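Local coordinates for uncharacterized protein (Wolinella succinogenes, PDB 3JYG) that is of unknown function but belongs to the 6-pyruvoyl tetrahydropterin synthase family, an alpha/beta protein forming a three-chain assembly, with zinc bound by histidines, at residues F11-G16 with V166-T171; P95-K100 with E127-F132; D99-V104 with F115-G120; L103-M106 with Y110-V113. All blocks are in the same frame, centred on the assembly; numbering follows the deposited sequence.

Contact 1. Residues F11-G16 with V166-T171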
# COMPACT_ATOMS: atom_id res chain seq x y z
N PHE A 11 0.72 -13.09 1.85
CA PHE A 11 0.64 -14.53 1.54
C PHE A 11 -0.04 -14.70 0.18
O PHE A 11 -1.14 -14.18 -0.03
CB PHE A 11 -0.14 -15.28 2.60
CG PHE A 11 0.34 -15.02 4.00
CD1 PHE A 11 -0.14 -13.93 4.73
CD2 PHE A 11 1.28 -15.87 4.59
CE1 PHE A 11 0.29 -13.71 6.05
CE2 PHE A 11 1.71 -15.65 5.91
CZ PHE A 11 1.23 -14.56 6.61
N ASP A 12 0.63 -15.37 -0.75
CA ASP A 12 0.16 -15.50 -2.13
C ASP A 12 -0.37 -16.90 -2.43
O ASP A 12 0.11 -17.87 -1.85
CB ASP A 12 1.32 -15.17 -3.09
CG ASP A 12 1.90 -13.79 -2.84
OD1 ASP A 12 3.11 -13.68 -2.57
OD2 ASP A 12 1.14 -12.81 -2.86
N PHE A 13 -1.36 -17.01 -3.32
CA PHE A 13 -1.87 -18.29 -3.83
C PHE A 13 -2.66 -18.07 -5.11
O PHE A 13 -3.05 -16.95 -5.41
CB PHE A 13 -2.75 -19.08 -2.81
CG PHE A 13 -4.10 -18.43 -2.46
CD1 PHE A 13 -4.16 -17.32 -1.61
CD2 PHE A 13 -5.31 -18.95 -2.96
CE1 PHE A 13 -5.36 -16.73 -1.26
CE2 PHE A 13 -6.54 -18.34 -2.63
CZ PHE A 13 -6.57 -17.24 -1.75
N CYS A 14 -2.85 -19.14 -5.86
CA CYS A 14 -3.64 -19.12 -7.09
C CYS A 14 -4.86 -20.00 -6.88
O CYS A 14 -4.76 -21.02 -6.21
CB CYS A 14 -2.80 -19.63 -8.29
SG CYS A 14 -1.18 -18.89 -8.42
N TYR A 15 -6.00 -19.62 -7.46
CA TYR A 15 -7.21 -20.40 -7.27
C TYR A 15 -8.13 -20.17 -8.46
O TYR A 15 -7.96 -19.19 -9.16
CB TYR A 15 -7.93 -20.02 -5.96
CG TYR A 15 -8.35 -18.54 -5.90
CD1 TYR A 15 -7.40 -17.51 -5.75
CD2 TYR A 15 -9.71 -18.17 -6.00
CE1 TYR A 15 -7.77 -16.18 -5.70
CE2 TYR A 15 -10.10 -16.82 -5.94
CZ TYR A 15 -9.12 -15.83 -5.81
OH TYR A 15 -9.48 -14.48 -5.72
N GLY A 16 -9.11 -21.05 -8.65
CA GLY A 16 -10.23 -20.76 -9.57
C GLY A 16 -11.48 -20.44 -8.75
O GLY A 16 -11.57 -20.83 -7.57
N VAL A 166 -7.59 -7.43 7.46
CA VAL A 166 -7.04 -8.33 6.44
C VAL A 166 -7.37 -7.74 5.08
O VAL A 166 -8.48 -7.27 4.86
CB VAL A 166 -7.73 -9.68 6.54
CG1 VAL A 166 -7.41 -10.57 5.34
CG2 VAL A 166 -7.34 -10.34 7.83
N GLU A 167 -6.39 -7.73 4.19
CA GLU A 167 -6.63 -7.32 2.82
C GLU A 167 -6.62 -8.56 1.93
O GLU A 167 -5.85 -9.51 2.16
CB GLU A 167 -5.54 -6.36 2.31
CG GLU A 167 -5.39 -5.07 3.11
CD GLU A 167 -4.31 -4.17 2.54
OE1 GLU A 167 -3.28 -3.97 3.24
OE2 GLU A 167 -4.46 -3.72 1.37
N PHE A 168 -7.46 -8.54 0.93
CA PHE A 168 -7.39 -9.58 -0.11
C PHE A 168 -7.38 -8.94 -1.50
O PHE A 168 -8.34 -8.25 -1.89
CB PHE A 168 -8.48 -10.63 0.07
CG PHE A 168 -8.36 -11.78 -0.90
CD1 PHE A 168 -7.39 -12.78 -0.71
CD2 PHE A 168 -9.15 -11.80 -2.05
CE1 PHE A 168 -7.24 -13.83 -1.67
CE2 PHE A 168 -8.99 -12.85 -3.02
CZ PHE A 168 -8.06 -13.87 -2.79
N LEU A 169 -6.25 -9.11 -2.20
CA LEU A 169 -6.06 -8.59 -3.55
C LEU A 169 -6.52 -9.67 -4.55
O LEU A 169 -6.01 -10.80 -4.58
CB LEU A 169 -4.60 -8.14 -3.79
CG LEU A 169 -3.92 -6.94 -3.10
CD1 LEU A 169 -3.96 -7.05 -1.61
CD2 LEU A 169 -2.44 -6.78 -3.52
N GLU A 170 -7.54 -9.32 -5.32
CA GLU A 170 -8.11 -10.18 -6.33
C GLU A 170 -7.24 -10.08 -7.62
O GLU A 170 -7.07 -11.05 -8.38
CB GLU A 170 -9.51 -9.67 -6.63
CG GLU A 170 -10.26 -10.43 -7.66
CD GLU A 170 -11.51 -9.69 -8.06
OE1 GLU A 170 -12.34 -9.40 -7.14
OE2 GLU A 170 -11.64 -9.39 -9.26
N THR A 171 -6.78 -8.85 -7.89
CA THR A 171 -5.88 -8.56 -9.00
C THR A 171 -4.83 -7.52 -8.51
O THR A 171 -4.99 -6.95 -7.41
CB THR A 171 -6.63 -8.04 -10.27
OG1 THR A 171 -7.07 -6.69 -10.08
CG2 THR A 171 -7.82 -8.94 -10.66

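Contact 2. Residues P95-K100 with E127-F132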
# COMPACT_ATOMS: atom_id res chain seq x y z
N PRO A 95 -21.35 -33.64 -9.31
CA PRO A 95 -22.52 -34.53 -9.42
C PRO A 95 -22.54 -35.71 -8.45
O PRO A 95 -23.63 -36.11 -8.01
CB PRO A 95 -22.46 -35.00 -10.90
CG PRO A 95 -21.01 -34.93 -11.28
CD PRO A 95 -20.61 -33.60 -10.60
N HIS A 96 -21.36 -36.22 -8.05
CA HIS A 96 -21.28 -37.31 -7.09
C HIS A 96 -21.64 -36.91 -5.69
O HIS A 96 -21.73 -37.76 -4.81
CB HIS A 96 -19.86 -37.93 -7.08
CG HIS A 96 -19.48 -38.58 -8.37
ND1 HIS A 96 -19.09 -37.86 -9.48
CD2 HIS A 96 -19.46 -39.88 -8.74
CE1 HIS A 96 -18.82 -38.69 -10.47
NE2 HIS A 96 -19.03 -39.92 -10.05
N PHE A 97 -21.80 -35.60 -5.46
CA PHE A 97 -22.07 -35.03 -4.14
C PHE A 97 -23.24 -34.05 -4.26
O PHE A 97 -23.29 -33.03 -3.56
CB PHE A 97 -20.81 -34.32 -3.58
CG PHE A 97 -19.64 -35.25 -3.34
CD1 PHE A 97 -18.68 -35.48 -4.33
CD2 PHE A 97 -19.53 -35.93 -2.13
CE1 PHE A 97 -17.63 -36.36 -4.13
CE2 PHE A 97 -18.49 -36.80 -1.90
CZ PHE A 97 -17.52 -37.02 -2.90
N ALA A 98 -24.18 -34.33 -5.16
CA ALA A 98 -25.27 -33.39 -5.44
C ALA A 98 -26.16 -33.13 -4.21
O ALA A 98 -26.73 -32.06 -4.07
CB ALA A 98 -26.11 -33.87 -6.65
N ASP A 99 -26.19 -34.08 -3.27
CA ASP A 99 -27.01 -33.90 -2.06
C ASP A 99 -26.27 -33.10 -0.99
O ASP A 99 -26.84 -32.78 0.05
CB ASP A 99 -27.50 -35.26 -1.51
CG ASP A 99 -26.40 -36.09 -0.83
OD1 ASP A 99 -25.23 -35.67 -0.70
OD2 ASP A 99 -26.75 -37.23 -0.43
N LYS A 100 -24.98 -32.82 -1.24
CA LYS A 100 -24.16 -32.02 -0.33
C LYS A 100 -24.12 -32.61 1.07
O LYS A 100 -23.91 -31.87 2.04
CB LYS A 100 -24.69 -30.58 -0.21
CG LYS A 100 -25.02 -29.87 -1.53
CD LYS A 100 -25.64 -28.51 -1.17
CE LYS A 100 -25.97 -27.75 -2.42
NZ LYS A 100 -26.58 -26.41 -2.19
N GLU A 127 -8.99 -36.28 -9.36
CA GLU A 127 -8.27 -35.02 -9.47
C GLU A 127 -9.28 -33.89 -9.48
O GLU A 127 -9.01 -32.81 -8.98
CB GLU A 127 -7.48 -34.98 -10.78
CG GLU A 127 -6.43 -36.08 -10.86
CD GLU A 127 -5.98 -36.41 -12.27
OE1 GLU A 127 -6.40 -35.71 -13.26
OE2 GLU A 127 -5.18 -37.36 -12.36
N LEU A 128 -10.43 -34.12 -10.10
CA LEU A 128 -11.48 -33.12 -10.12
C LEU A 128 -11.93 -32.85 -8.68
O LEU A 128 -11.96 -31.68 -8.24
CB LEU A 128 -12.64 -33.61 -10.99
CG LEU A 128 -13.98 -32.91 -10.82
CD1 LEU A 128 -13.85 -31.43 -11.11
CD2 LEU A 128 -15.02 -33.53 -11.79
N TYR A 129 -12.29 -33.91 -7.95
CA TYR A 129 -12.77 -33.72 -6.55
C TYR A 129 -11.71 -33.25 -5.53
O TYR A 129 -12.06 -32.54 -4.55
CB TYR A 129 -13.57 -34.93 -6.04
CG TYR A 129 -14.89 -35.06 -6.77
CD1 TYR A 129 -15.93 -34.12 -6.57
CD2 TYR A 129 -15.12 -36.09 -7.69
CE1 TYR A 129 -17.14 -34.22 -7.23
CE2 TYR A 129 -16.35 -36.19 -8.38
CZ TYR A 129 -17.36 -35.26 -8.12
OH TYR A 129 -18.57 -35.31 -8.78
N GLU A 130 -10.43 -33.60 -5.75
CA GLU A 130 -9.34 -33.01 -4.97
C GLU A 130 -9.25 -31.49 -5.14
O GLU A 130 -8.76 -30.81 -4.23
CB GLU A 130 -7.97 -33.66 -5.22
CG GLU A 130 -7.95 -35.15 -4.84
CD GLU A 130 -7.31 -35.47 -3.47
OE1 GLU A 130 -7.42 -34.67 -2.51
OE2 GLU A 130 -6.68 -36.55 -3.37
N SER A 131 -9.73 -30.95 -6.26
CA SER A 131 -9.65 -29.48 -6.50
C SER A 131 -10.51 -28.63 -5.57
O SER A 131 -10.16 -27.51 -5.27
CB SER A 131 -10.06 -29.13 -7.91
OG SER A 131 -9.50 -29.99 -8.85
N PHE A 132 -11.65 -29.13 -5.13
CA PHE A 132 -12.66 -28.21 -4.56
C PHE A 132 -12.49 -27.88 -3.09
O PHE A 132 -12.22 -28.77 -2.28
CB PHE A 132 -14.06 -28.78 -4.76
CG PHE A 132 -14.50 -28.75 -6.17
CD1 PHE A 132 -14.79 -27.54 -6.81
CD2 PHE A 132 -14.63 -29.96 -6.91
CE1 PHE A 132 -15.19 -27.52 -8.13
CE2 PHE A 132 -15.05 -29.92 -8.24
CZ PHE A 132 -15.34 -28.73 -8.83

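Contact 3. Residues D99-V104 with F115-G120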
# COMPACT_ATOMS: atom_id res chain seq x y z
N ASP A 99 -26.19 -34.08 -3.27
CA ASP A 99 -27.01 -33.90 -2.06
C ASP A 99 -26.27 -33.10 -0.99
O ASP A 99 -26.84 -32.78 0.05
CB ASP A 99 -27.50 -35.26 -1.51
CG ASP A 99 -26.40 -36.09 -0.83
OD1 ASP A 99 -25.23 -35.67 -0.70
OD2 ASP A 99 -26.75 -37.23 -0.43
N LYS A 100 -24.98 -32.82 -1.24
CA LYS A 100 -24.16 -32.02 -0.33
C LYS A 100 -24.12 -32.61 1.07
O LYS A 100 -23.91 -31.87 2.04
CB LYS A 100 -24.69 -30.58 -0.21
CG LYS A 100 -25.02 -29.87 -1.53
CD LYS A 100 -25.64 -28.51 -1.17
CE LYS A 100 -25.97 -27.75 -2.42
NZ LYS A 100 -26.58 -26.41 -2.19
N SER A 101 -24.32 -33.92 1.21
CA SER A 101 -24.21 -34.51 2.55
C SER A 101 -22.82 -35.02 2.88
O SER A 101 -22.39 -34.88 4.02
CB SER A 101 -25.20 -35.64 2.79
OG SER A 101 -24.88 -36.72 1.91
N ALA A 102 -22.16 -35.66 1.92
CA ALA A 102 -20.90 -36.36 2.23
C ALA A 102 -19.74 -35.37 2.08
O ALA A 102 -18.84 -35.58 1.26
CB ALA A 102 -20.72 -37.60 1.29
N LEU A 103 -19.78 -34.29 2.85
CA LEU A 103 -18.70 -33.28 2.82
C LEU A 103 -18.11 -33.29 4.19
O LEU A 103 -18.81 -33.50 5.16
CB LEU A 103 -19.24 -31.87 2.54
CG LEU A 103 -20.13 -31.67 1.32
CD1 LEU A 103 -20.50 -30.20 1.28
CD2 LEU A 103 -19.39 -32.08 0.07
N VAL A 104 -16.81 -33.07 4.26
CA VAL A 104 -16.13 -33.11 5.54
C VAL A 104 -15.76 -31.67 5.90
O VAL A 104 -14.89 -31.08 5.27
CB VAL A 104 -14.87 -34.02 5.44
CG1 VAL A 104 -14.25 -34.22 6.84
CG2 VAL A 104 -15.21 -35.36 4.72
N PHE A 115 -13.93 -38.52 0.39
CA PHE A 115 -13.42 -39.35 -0.71
C PHE A 115 -13.84 -40.82 -0.68
O PHE A 115 -13.83 -41.50 -1.72
CB PHE A 115 -11.92 -39.20 -0.84
CG PHE A 115 -11.52 -37.88 -1.44
CD1 PHE A 115 -11.38 -37.74 -2.82
CD2 PHE A 115 -11.29 -36.77 -0.63
CE1 PHE A 115 -11.00 -36.51 -3.39
CE2 PHE A 115 -10.92 -35.53 -1.20
CZ PHE A 115 -10.78 -35.41 -2.58
N GLU A 116 -14.25 -41.30 0.49
CA GLU A 116 -14.90 -42.63 0.58
C GLU A 116 -16.01 -42.82 -0.42
O GLU A 116 -16.15 -43.89 -1.00
CB GLU A 116 -15.43 -42.91 2.00
CG GLU A 116 -14.32 -43.06 3.05
CD GLU A 116 -13.47 -44.32 2.85
OE1 GLU A 116 -14.03 -45.39 2.46
OE2 GLU A 116 -12.23 -44.23 3.06
N ARG A 117 -16.80 -41.79 -0.67
CA ARG A 117 -17.94 -42.02 -1.54
C ARG A 117 -17.61 -42.11 -3.05
O ARG A 117 -18.43 -42.59 -3.83
CB ARG A 117 -19.14 -41.11 -1.16
CG ARG A 117 -19.36 -39.82 -1.95
CD ARG A 117 -20.88 -39.56 -2.36
NE ARG A 117 -21.87 -39.45 -1.27
CZ ARG A 117 -22.93 -38.61 -1.26
NH1 ARG A 117 -23.16 -37.78 -2.26
NH2 ARG A 117 -23.76 -38.59 -0.21
N ILE A 118 -16.38 -41.71 -3.44
CA ILE A 118 -15.93 -41.79 -4.86
C ILE A 118 -14.75 -42.73 -5.08
O ILE A 118 -14.05 -42.67 -6.11
CB ILE A 118 -15.57 -40.40 -5.45
CG1 ILE A 118 -14.60 -39.65 -4.52
CG2 ILE A 118 -16.86 -39.63 -5.74
CD1 ILE A 118 -14.21 -38.29 -5.00
N LYS A 119 -14.51 -43.59 -4.10
CA LYS A 119 -13.51 -44.63 -4.15
C LYS A 119 -13.80 -45.48 -5.38
O LYS A 119 -14.96 -45.80 -5.68
CB LYS A 119 -13.68 -45.45 -2.90
CG LYS A 119 -12.44 -45.96 -2.25
CD LYS A 119 -12.83 -47.02 -1.21
CE LYS A 119 -14.03 -47.84 -1.70
NZ LYS A 119 -14.10 -49.22 -1.13
N GLY A 120 -12.76 -45.83 -6.11
CA GLY A 120 -12.96 -46.56 -7.37
C GLY A 120 -13.39 -45.76 -8.60
O GLY A 120 -13.54 -46.33 -9.68
O HOH W 1 -25.43 -37.00 -3.72

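Contact 4. Residues L103-M106 with Y110-V113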
# COMPACT_ATOMS: atom_id res chain seq x y z
N LEU A 103 -19.78 -34.29 2.85
CA LEU A 103 -18.70 -33.28 2.82
C LEU A 103 -18.11 -33.29 4.19
O LEU A 103 -18.81 -33.50 5.16
CB LEU A 103 -19.24 -31.87 2.54
CG LEU A 103 -20.13 -31.67 1.32
CD1 LEU A 103 -20.50 -30.20 1.28
CD2 LEU A 103 -19.39 -32.08 0.07
N VAL A 104 -16.81 -33.07 4.26
CA VAL A 104 -16.13 -33.11 5.54
C VAL A 104 -15.76 -31.67 5.90
O VAL A 104 -14.89 -31.08 5.27
CB VAL A 104 -14.87 -34.02 5.44
CG1 VAL A 104 -14.25 -34.22 6.84
CG2 VAL A 104 -15.21 -35.36 4.72
N TRP A 105 -16.44 -31.11 6.92
CA TRP A 105 -16.27 -29.69 7.28
C TRP A 105 -15.17 -29.62 8.26
O TRP A 105 -15.15 -30.38 9.21
CB TRP A 105 -17.53 -29.08 7.92
CG TRP A 105 -18.56 -28.98 6.93
CD1 TRP A 105 -19.50 -29.92 6.65
CD2 TRP A 105 -18.75 -27.91 6.00
NE1 TRP A 105 -20.28 -29.51 5.60
CE2 TRP A 105 -19.84 -28.28 5.17
CE3 TRP A 105 -18.11 -26.68 5.78
CZ2 TRP A 105 -20.31 -27.48 4.16
CZ3 TRP A 105 -18.58 -25.86 4.76
CH2 TRP A 105 -19.67 -26.28 3.95
N MSE A 106 -14.25 -28.71 8.02
CA MSE A 106 -13.09 -28.58 8.89
C MSE A 106 -13.36 -27.45 9.84
O MSE A 106 -14.28 -26.67 9.64
CB MSE A 106 -11.86 -28.31 8.02
CG MSE A 106 -11.86 -29.21 6.79
SE MSE A 106 -11.71 -31.06 7.41
CE MSE A 106 -11.66 -31.92 5.64
N TYR A 110 -14.35 -24.54 6.03
CA TYR A 110 -14.49 -24.96 4.64
C TYR A 110 -14.68 -26.47 4.70
O TYR A 110 -14.54 -27.09 5.79
CB TYR A 110 -13.25 -24.61 3.76
CG TYR A 110 -12.07 -25.45 4.18
CD1 TYR A 110 -11.34 -25.10 5.31
CD2 TYR A 110 -11.77 -26.65 3.53
CE1 TYR A 110 -10.28 -25.88 5.75
CE2 TYR A 110 -10.71 -27.45 3.96
CZ TYR A 110 -9.97 -27.05 5.07
OH TYR A 110 -8.94 -27.84 5.53
N ALA A 111 -15.04 -27.03 3.55
CA ALA A 111 -15.16 -28.47 3.39
C ALA A 111 -14.37 -29.03 2.21
O ALA A 111 -14.13 -28.36 1.19
CB ALA A 111 -16.64 -28.89 3.29
N ARG A 112 -13.99 -30.30 2.37
CA ARG A 112 -13.58 -31.15 1.25
C ARG A 112 -14.61 -32.26 1.07
O ARG A 112 -15.37 -32.58 2.01
CB ARG A 112 -12.21 -31.75 1.50
CG ARG A 112 -11.14 -30.68 1.69
CD ARG A 112 -9.78 -31.27 1.70
NE ARG A 112 -9.28 -31.26 0.34
CZ ARG A 112 -8.76 -32.30 -0.31
NH1 ARG A 112 -8.61 -33.49 0.28
NH2 ARG A 112 -8.36 -32.11 -1.55
N VAL A 113 -14.68 -32.84 -0.12
CA VAL A 113 -15.58 -33.98 -0.28
C VAL A 113 -15.07 -35.16 0.59
O VAL A 113 -13.89 -35.21 0.95
CB VAL A 113 -15.77 -34.37 -1.76
CG1 VAL A 113 -16.38 -33.19 -2.52
CG2 VAL A 113 -14.42 -34.81 -2.38

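Contact 1. Residues F11-G16 with V166-T171
With CG of Phe13 and of Tyr15 set between backbone N and carbonyl carbon, the rings of these residues, two apart on strand 3-17 and sharing a face of the sheet, are aimed at Phe168. Phe168, with CG swung opposite its own backbone N (chi1 -175°), extends to meet them, and the three rings form an aromatic cluster. Both partners reach the rim of the Phe168 ring, close to its plane. Phe13 touches it rim to rim, CZ lying 3.5 Å from Phe168 CE1, with the planes inclined at 40° and neither ring over the other's face. The Tyr15 and Phe168 side chains run toward each other from opposite directions, their rings meeting obliquely at 54°; Tyr15 CE1 is 3.7 Å from Phe168 CZ and Tyr15 OH 3.2 Å from Phe168 CE2. The contact is buried, and the side chain of Tyr15 is about 6 Å from the bound zinc ion, its ring edge-to-face with the zinc ligand His17. Strand 40-52 runs between the two strands, so the rings bridge across it. Over this face lie two helices: Ile144 and Ala145 of helix 141-155 pack on Phe168, while Ile73 and Leu77 of helix 67-77 pack on Phe13.

Contact 2. Residues P95-K100 with E127-F132
Tyr129 reaches from helix 123-131 to Pro95, His96 and Phe97, and nearly everything that crosses this contact meets its side chain. CB already points toward the loop, and CG, opposite the carbonyl carbon (chi1 -68°), carries the ring on between Phe97 and His96. Val113 of strand 110-113 packs on Tyr129 CB and on the Phe97 ring. From CG onward one face of the tyrosine ring is taken by Phe97: Tyr129 CG and CD1 lie near Phe97 CE1, and at the next position Tyr129 CE1 is 3.5 Å from Phe97 CD1. This is an edge-to-face (T-shaped) pair, the edge of Phe97 directed at the face of Tyr129, with centroids 5.1 Å apart and planes at 69°. The approach is off-centre, Phe97 CE1 standing above the rim of the tyrosine ring.

In the fold, the pair closes the loop between helix 90-93 and strand 103-105 over helix 123-131. Phe97 also opens a type I beta turn that runs to Lys100, its O accepting from Lys100 N.

Along the other edge of the tyrosine, Tyr129 CE2 and Tyr129 CZ each come to 3.4 Å from His96 ND1. At the tip, Tyr129 OH and His96 ND1 form a hydrogen bond of 2.7 Å, in which either may be the donor; the hydroxyl lies at the edge of the imidazole and in its plane, although the two rings stand almost perpendicular, at 85°. Pro95 CD lies 3.2 Å from Tyr129 OH.

Contact 3. Residues D99-V104 with F115-G120
Charge pairing joins Asp99 to Arg117 in a salt bridge. Its straightest bond runs from Arg117 NH2 to Asp99 OD2 (3.3 Å, 159° at the hydrogen), arriving on the syn side of the carboxylate and close to the guanidinium plane. Arg117 NH1 and NH2 add weak bonds to Asp99 OD1. With the two planes 58° apart, the groups do not meet as a flat bidentate pair. Asp99 CG lies between backbone N and carbonyl carbon (chi1 73°), which brings the carboxylate to both Ser101 and Arg117; the arginine chain bends at chi2 and chi3.

Hydrogen bonds within 99-104 fix the acid. Ser101 N donates to Asp99 OD1 at 2.7 Å, making an Asx turn, and Ser101 OG donates to Asp99 OD1 at 2.8 Å; both come from one face, well above the carboxylate plane.

Arg117 NH1 also donates to His96 O and, weakly, to a water that accepts from Asp99 N.

Packing comes from Ala102, the centre of an inverse gamma turn, whose CB sits over one face of the guanidinium, off toward its rim, 3.4 Å from Arg117 NE.

On this surface the long ion pair is probably modest in strength; the Ser101 donors would tend to stabilise the charge on Asp99 and limit rotation of its carboxylate.

Contact 4. Residues L103-M106 with Y110-V113
Val104 and Arg112 are the hydrogen-bonded pair of an antiparallel beta hairpin. Val104 N donates to Arg112 O at 2.7 Å in an almost perfectly straight bond (179°), nearly in line with the carbonyl. The return bond, Arg112 N to Val104 O, is longer at 3.1 Å, and its donor is tilted out of the carbonyl plane. A third bond, Met106 N to Tyr110 O (2.8 Å, 177°), ties the strands toward the connecting turn. All three acceptors take a CA-H contact as well: Leu103 CA faces Arg112 O, Ala111 CA faces Val104 O at 3.2 Å, and Trp105 CA faces Tyr110 O.

Trp105 and Ala111 form a non-hydrogen-bonded pair with side chains on one face, where Ala111 CB sits centrally over the six-membered ring of the indole in a CH-pi contact, 3.6 Å from its centroid. In Met106, present as selenomethionine, a chi1 of -43°, with CG opposite the carbonyl carbon, lays CG over the rim of the Tyr110 ring, 3.3 Å from Tyr110 CZ; the bend at chi2 then turns SE and CE back toward the aliphatic part of Arg112. That arginine carries its charge away from the hairpin to a salt bridge with Glu130. At the far end Leu103 CD2 meets Val113 CG1 at 4.1 Å.

Strand 103-105 is one of the two edge strands of the sheet within this chain. Strand 110-113 pairs on its inner side with strand 132-135, with a backbone hydrogen bond between Ala111 and Val134, and Tyr110 packs against Phe72 and Val76 of helix 67-77.

Contact 1 is the buried member, an all-aromatic meeting of strands 3-17 and 162-169 in the inner part of the sheet, and it touches none of the others. Contacts 2, 3 and 4 gather about the edge formed by strands 103-105 and 110-113. Contact 4 is backbone-bonded and partly buried, contact 2 mixes rings with one polar bond, and contact 3, on the surface, relies on charge. Contacts 3 and 4 share Leu103 and Val104 of strand 103-105, whereas contacts 2 and 3 share Asp99 and Lys100 and touch again where the Phe97 ring packs on Ala102 O. A salt bridge from the helix of contact 2 ties it to contact 4.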